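Local coordinates for protein myosin light chain 1 (Saccharomyces cerevisiae, PDB 1M45) that serves as a calmodulin-like light chain that binds IQ motifs of the yeast myosins MYO1 and MYO2 and of IQG1, and takes part in cytokinesis, at residues 29-32 against 38-41; 90-95 against 105-110. All blocks are in the same frame, centred on the assembly; numbering follows the deposited sequence.

How the contacts relate
Contact 1 comes first along the chain and closes before contact 2 opens. It bridges the end of helix 26-32 and the start of helix 39-47 across the short loop between them, in the N-terminal half of the light chain. Contact 2 lies in the C-terminal half, where residues 90-95, at the end of helix 83-90 and the start of the loop that follows, meet helix 102-111 within one EF-hand. The two share no helix or strand: the centres of contact 1 and contact 2 are about 25 Å apart, and the nearest atoms of contact 1 and contact 2 about 12 Å. Both have residues packed against the bound IQ peptide, so both halves of the light chain touch the same peptide.

Contact 1: 29-32 against 38-41; sequences YLRA and TNQL
The guanidinium of Arg-31 and the side-chain amide of Asn-39 meet with their planes 73° apart, the two side chains crossing at about a right angle. Arg-31 NH2 donates to Asn-39 OD1 over 3.0 Å. The donor lies nearly along the C=O axis of the amide, while the oxygen is somewhat tilted from the guanidinium plane and the N-H...O angle of 143° leaves the bond bent. Arginine suits this place because its chain, extended from CG to NE, carries the charge across the gap: the nearest CA atoms of 29-32 and 38-41, those of Arg-31 and Thr-38, are 9.9 Å apart. The group has further holds, since NH2 also bonds Pro-37 O and NH1 forms a salt bridge with Asp-28. Asn-39, with CG beside the backbone N (chi1 -64°), offers on a short side chain a neutral carbonyl oxygen that can accept twice: a water also donates to Asn-39 OD1 at 3.2 Å and weakly accepts from Arg-31 NH1. Thr-38 is the N-cap of helix 39-47, its OG1 accepting at 3.1 Å from Leu-41 N, an amide of the first turn with no partner within the helix. Both Arg-31 and Asn-39 also pack on basic side chains of the bound peptide. Helix 26-32 follows strand 20-22, and helix 39-47 precedes its antiparallel partner 57-59, so this is the linker between the exiting helix of one EF-hand and the entering helix of its partner.

Contact 2: 90-95 against 105-110; sequences QVFDKE and LRYMLT
Within EF-hand 2, Phe-92 reaches from the start of the loop to helix 102-111, where Met-108 and Tyr-107 receive its ring. Phenylalanine suits the place because a flat apolar ring can offer one face to the methionine and its rim to the tyrosine. In one of the two conformers of Met-108, CG sits over that face, 3.5 Å from the Phe-92 ring centroid and only 10° off the normal, a CH-pi contact. In the same conformer Met-108 SD makes a Met-aromatic contact, 4.0 Å from the Phe-92 centroid, and the bend at chi3 (72°) places CE beside CD1 and CE1 of the phenylalanine; these placements are less certain for a side chain with an alternative. Methionine's unbranched chain can lie along the face. Tyr-107 comes from another direction: the rings meet rim to rim with planes 57° apart, and Phe-92 CE2 lies 3.5 Å from Tyr-107 CD2. Leu-112 touches both rings. The helix-loop-helix of the EF-hand is joined here across its loop: a type I turn from Gln-90 to Asp-93, closed by Asp-93 N to Gln-90 O at 3.1 Å, lies where the entering helix gives way to the loop, and Phe-92, within it, points toward the exiting helix. Replacing Phe-92 by alanine is likely to leave Met-108 without the ring face it lies on and a gap beside Tyr-107. Asp-93, inferred to be a calcium ligand, turns its carboxylate to the loop, where OD1 accepts from Thr-97 N.

Contact 1: 29-32 against 38-41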
loop_
_atom_site.group_PDB
_atom_site.type_symbol
_atom_site.label_atom_id
_atom_site.label_comp_id
_atom_site.label_asym_id
_atom_site.label_seq_id
_atom_site.Cartn_x
_atom_site.Cartn_y
_atom_site.Cartn_z
ATOM N N TYR A 29 0.708 10.349 0.639
ATOM C CA TYR A 29 -0.544 11.043 0.955
ATOM C C TYR A 29 -1.712 10.319 0.290
ATOM O O TYR A 29 -2.722 10.079 0.927
ATOM C CB TYR A 29 -0.536 12.527 0.536
ATOM C CG TYR A 29 -1.845 13.176 0.786
ATOM C CD1 TYR A 29 -2.203 13.568 2.063
ATOM C CD2 TYR A 29 -2.742 13.365 -0.250
ATOM C CE1 TYR A 29 -3.457 14.115 2.308
ATOM C CE2 TYR A 29 -4.024 13.878 -0.032
ATOM C CZ TYR A 29 -4.370 14.265 1.253
ATOM O OH TYR A 29 -5.632 14.772 1.466
ATOM N N LEU A 30 -1.541 9.980 -0.993
ATOM C CA LEU A 30 -2.585 9.280 -1.719
ATOM C C LEU A 30 -2.878 7.940 -1.071
ATOM O O LEU A 30 -4.040 7.492 -1.006
ATOM C CB LEU A 30 -2.184 9.087 -3.187
ATOM C CG LEU A 30 -2.188 10.409 -3.967
ATOM C CD1 LEU A 30 -1.584 10.186 -5.367
ATOM C CD2 LEU A 30 -3.573 11.010 -4.068
ATOM N N ARG A 31 -1.822 7.291 -0.598
ATOM C CA ARG A 31 -2.008 6.026 0.119
ATOM C C ARG A 31 -2.754 6.245 1.419
ATOM O O ARG A 31 -3.692 5.518 1.733
ATOM C CB ARG A 31 -0.652 5.378 0.408
ATOM C CG ARG A 31 0.018 4.857 -0.838
ATOM C CD ARG A 31 1.477 4.387 -0.650
ATOM N NE ARG A 31 2.037 4.033 -1.957
ATOM C CZ ARG A 31 3.041 4.606 -2.585
ATOM N NH1 ARG A 31 3.757 5.611 -2.051
ATOM N NH2 ARG A 31 3.336 4.166 -3.825
ATOM N N ALA A 32 -2.379 7.293 2.154
ATOM C CA ALA A 32 -2.986 7.523 3.469
ATOM C C ALA A 32 -4.483 7.729 3.376
ATOM O O ALA A 32 -5.233 7.299 4.240
ATOM C CB ALA A 32 -2.320 8.730 4.137
ATOM N N THR A 38 0.873 2.732 -7.811
ATOM C CA THR A 38 2.259 2.365 -8.041
ATOM C C THR A 38 3.012 3.687 -8.077
ATOM O O THR A 38 2.418 4.758 -8.346
ATOM C CB THR A 38 2.474 1.688 -9.409
ATOM O OG1 THR A 38 1.992 2.580 -10.427
ATOM C CG2 THR A 38 1.647 0.412 -9.516
ATOM N N ASN A 39 4.321 3.631 -7.823
ATOM C CA ASN A 39 5.150 4.835 -7.920
ATOM C C ASN A 39 5.012 5.462 -9.320
ATOM O O ASN A 39 4.961 6.687 -9.479
ATOM C CB ASN A 39 6.623 4.513 -7.600
ATOM C CG ASN A 39 6.844 4.036 -6.131
ATOM O OD1 ASN A 39 5.960 4.145 -5.274
ATOM N ND2 ASN A 39 8.039 3.508 -5.853
ATOM N N GLN A 40 4.907 4.613 -10.351
ATOM C CA GLN A 40 4.725 5.121 -11.706
ATOM C C GLN A 40 3.493 5.998 -11.901
ATOM O O GLN A 40 3.564 7.070 -12.527
ATOM C CB GLN A 40 4.777 3.978 -12.743
ATOM C CG GLN A 40 4.710 4.442 -14.176
ATOM C CD GLN A 40 5.880 5.321 -14.537
ATOM O OE1 GLN A 40 7.039 4.950 -14.325
ATOM N NE2 GLN A 40 5.587 6.495 -15.077
ATOM N N LEU A 41 2.357 5.562 -11.360
ATOM C CA LEU A 41 1.141 6.339 -11.464
ATOM C C LEU A 41 1.298 7.710 -10.805
ATOM O O LEU A 41 0.825 8.705 -11.324
ATOM C CB LEU A 41 -0.066 5.589 -10.859
ATOM C CG LEU A 41 -1.367 6.403 -10.808
ATOM C CD1 LEU A 41 -1.767 6.879 -12.187
ATOM C CD2 LEU A 41 -2.500 5.548 -10.221
HETATM O O HOH W 1 5.294 7.177 -4.625
#

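Contact 2: 90-95 against 105-110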
loop_
_atom_site.group_PDB
_atom_site.type_symbol
_atom_site.label_atom_id
_atom_site.label_comp_id
_atom_site.label_asym_id
_atom_site.label_seq_id
_atom_site.Cartn_x
_atom_site.Cartn_y
_atom_site.Cartn_z
ATOM N N GLN A 90 -0.506 -19.847 -2.778
ATOM C CA GLN A 90 -0.578 -21.300 -2.886
ATOM C C GLN A 90 0.747 -21.846 -3.391
ATOM O O GLN A 90 1.100 -22.977 -3.113
ATOM C CB GLN A 90 -1.762 -21.754 -3.728
ATOM C CG GLN A 90 -3.059 -21.599 -2.958
ATOM C CD GLN A 90 -4.298 -22.006 -3.750
ATOM O OE1 GLN A 90 -5.397 -22.082 -3.188
ATOM N NE2 GLN A 90 -4.131 -22.266 -5.045
ATOM N N VAL A 91 1.496 -21.003 -4.086
ATOM C CA VAL A 91 2.825 -21.386 -4.560
ATOM C C VAL A 91 3.761 -21.723 -3.391
ATOM O O VAL A 91 4.636 -22.602 -3.498
ATOM C CB VAL A 91 3.403 -20.308 -5.457
ATOM C CG1 VAL A 91 4.893 -20.544 -5.704
ATOM C CG2 VAL A 91 2.634 -20.248 -6.767
ATOM N N PHE A 92 3.542 -21.064 -2.258
ATOM C CA PHE A 92 4.354 -21.254 -1.075
ATOM C C PHE A 92 3.631 -22.050 -0.000
ATOM O O PHE A 92 4.063 -22.116 1.129
ATOM C CB PHE A 92 4.787 -19.888 -0.531
ATOM C CG PHE A 92 5.594 -19.102 -1.522
ATOM C CD1 PHE A 92 4.967 -18.411 -2.564
ATOM C CD2 PHE A 92 6.980 -19.053 -1.419
ATOM C CE1 PHE A 92 5.722 -17.702 -3.514
ATOM C CE2 PHE A 92 7.737 -18.343 -2.348
ATOM C CZ PHE A 92 7.109 -17.666 -3.403
ATOM N N ASP A 93 2.507 -22.659 -0.376
ATOM C CA ASP A 93 1.719 -23.418 0.576
ATOM C C ASP A 93 2.058 -24.888 0.359
ATOM O O ASP A 93 1.546 -25.532 -0.567
ATOM C CB ASP A 93 0.244 -23.152 0.361
ATOM C CG ASP A 93 -0.618 -23.684 1.464
ATOM O OD1 ASP A 93 -0.216 -24.619 2.203
ATOM O OD2 ASP A 93 -1.763 -23.220 1.647
ATOM N N LYS A 94 2.914 -25.393 1.240
ATOM C CA LYS A 94 3.476 -26.722 1.103
ATOM C C LYS A 94 2.421 -27.834 1.166
ATOM O O LYS A 94 2.392 -28.721 0.301
ATOM C CB LYS A 94 4.566 -26.902 2.165
ATOM C CG LYS A 94 5.253 -28.262 2.160
ATOM C CD LYS A 94 6.612 -28.221 2.843
ATOM C CE LYS A 94 6.553 -27.587 4.221
ATOM N NZ LYS A 94 6.412 -26.095 4.134
ATOM N N GLU A 95 1.548 -27.753 2.165
ATOM C CA GLU A 95 0.532 -28.771 2.407
ATOM C C GLU A 95 -0.877 -28.287 2.076
ATOM O O GLU A 95 -1.867 -28.909 2.473
ATOM C CB GLU A 95 0.587 -29.227 3.869
ATOM C CG GLU A 95 1.980 -29.522 4.398
ATOM C CD GLU A 95 2.003 -29.657 5.905
ATOM O OE1 GLU A 95 1.330 -30.573 6.426
ATOM O OE2 GLU A 95 2.681 -28.841 6.568
ATOM N N LEU A 105 6.876 -15.570 3.677
ATOM C CA LEU A 105 6.162 -14.337 3.347
ATOM C C LEU A 105 7.173 -13.237 3.118
ATOM O O LEU A 105 7.065 -12.433 2.161
ATOM C CB LEU A 105 5.142 -13.976 4.424
ATOM C CG LEU A 105 4.411 -12.637 4.217
ATOM C CD1 LEU A 105 3.728 -12.628 2.851
ATOM C CD2 LEU A 105 3.326 -12.469 5.340
ATOM N N ARG A 106 8.167 -13.175 4.004
ATOM C CA ARG A 106 9.228 -12.179 3.795
ATOM C C ARG A 106 9.933 -12.391 2.466
ATOM O O ARG A 106 10.254 -11.411 1.745
ATOM C CB ARG A 106 10.215 -12.183 4.954
ATOM C CG ARG A 106 11.270 -11.109 4.839
ATOM C CD ARG A 106 12.094 -10.977 6.114
ATOM N NE ARG A 106 11.241 -10.440 7.183
ATOM C CZ ARG A 106 11.185 -9.165 7.534
ATOM N NH1 ARG A 106 11.920 -8.245 6.919
ATOM N NH2 ARG A 106 10.341 -8.787 8.492
ATOM N N TYR A 107 10.226 -13.661 2.148
ATOM C CA TYR A 107 10.822 -14.009 0.879
ATOM C C TYR A 107 10.005 -13.506 -0.305
ATOM O O TYR A 107 10.548 -12.872 -1.218
ATOM C CB TYR A 107 11.012 -15.512 0.798
ATOM C CG TYR A 107 11.499 -16.019 -0.559
ATOM C CD1 TYR A 107 12.855 -16.147 -0.826
ATOM C CD2 TYR A 107 10.596 -16.413 -1.533
ATOM C CE1 TYR A 107 13.297 -16.645 -2.076
ATOM C CE2 TYR A 107 11.021 -16.897 -2.776
ATOM C CZ TYR A 107 12.352 -17.009 -3.015
ATOM O OH TYR A 107 12.757 -17.498 -4.208
ATOM N N MET A 108 8.703 -13.776 -0.274
ATOM C CA MET A 108 7.805 -13.336 -1.332
ATOM C C MET A 108 7.859 -11.826 -1.519
ATOM O O MET A 108 7.968 -11.340 -2.637
ATOM C CB MET A 108 6.355 -13.731 -1.028
ATOM C CG MET A 108 6.058 -15.242 -1.007
ATOM S SD MET A 108 4.348 -15.516 -0.433
ATOM C CE MET A 108 3.417 -14.945 -1.840
ATOM N N LEU A 109 7.761 -11.092 -0.415
ATOM C CA LEU A 109 7.665 -9.656 -0.466
ATOM C C LEU A 109 8.953 -8.884 -0.723
ATOM O O LEU A 109 8.900 -7.832 -1.323
ATOM C CB LEU A 109 7.003 -9.122 0.808
ATOM C CG LEU A 109 5.599 -9.713 1.003
ATOM C CD1 LEU A 109 5.036 -9.118 2.256
ATOM C CD2 LEU A 109 4.671 -9.355 -0.182
ATOM N N THR A 110 10.081 -9.426 -0.274
ATOM C CA THR A 110 11.357 -8.752 -0.465
ATOM C C THR A 110 12.193 -9.300 -1.596
ATOM O O THR A 110 13.108 -8.626 -2.060
ATOM C CB THR A 110 12.221 -8.796 0.791
ATOM O OG1 THR A 110 12.601 -10.149 1.065
ATOM C CG2 THR A 110 11.485 -8.256 2.009
#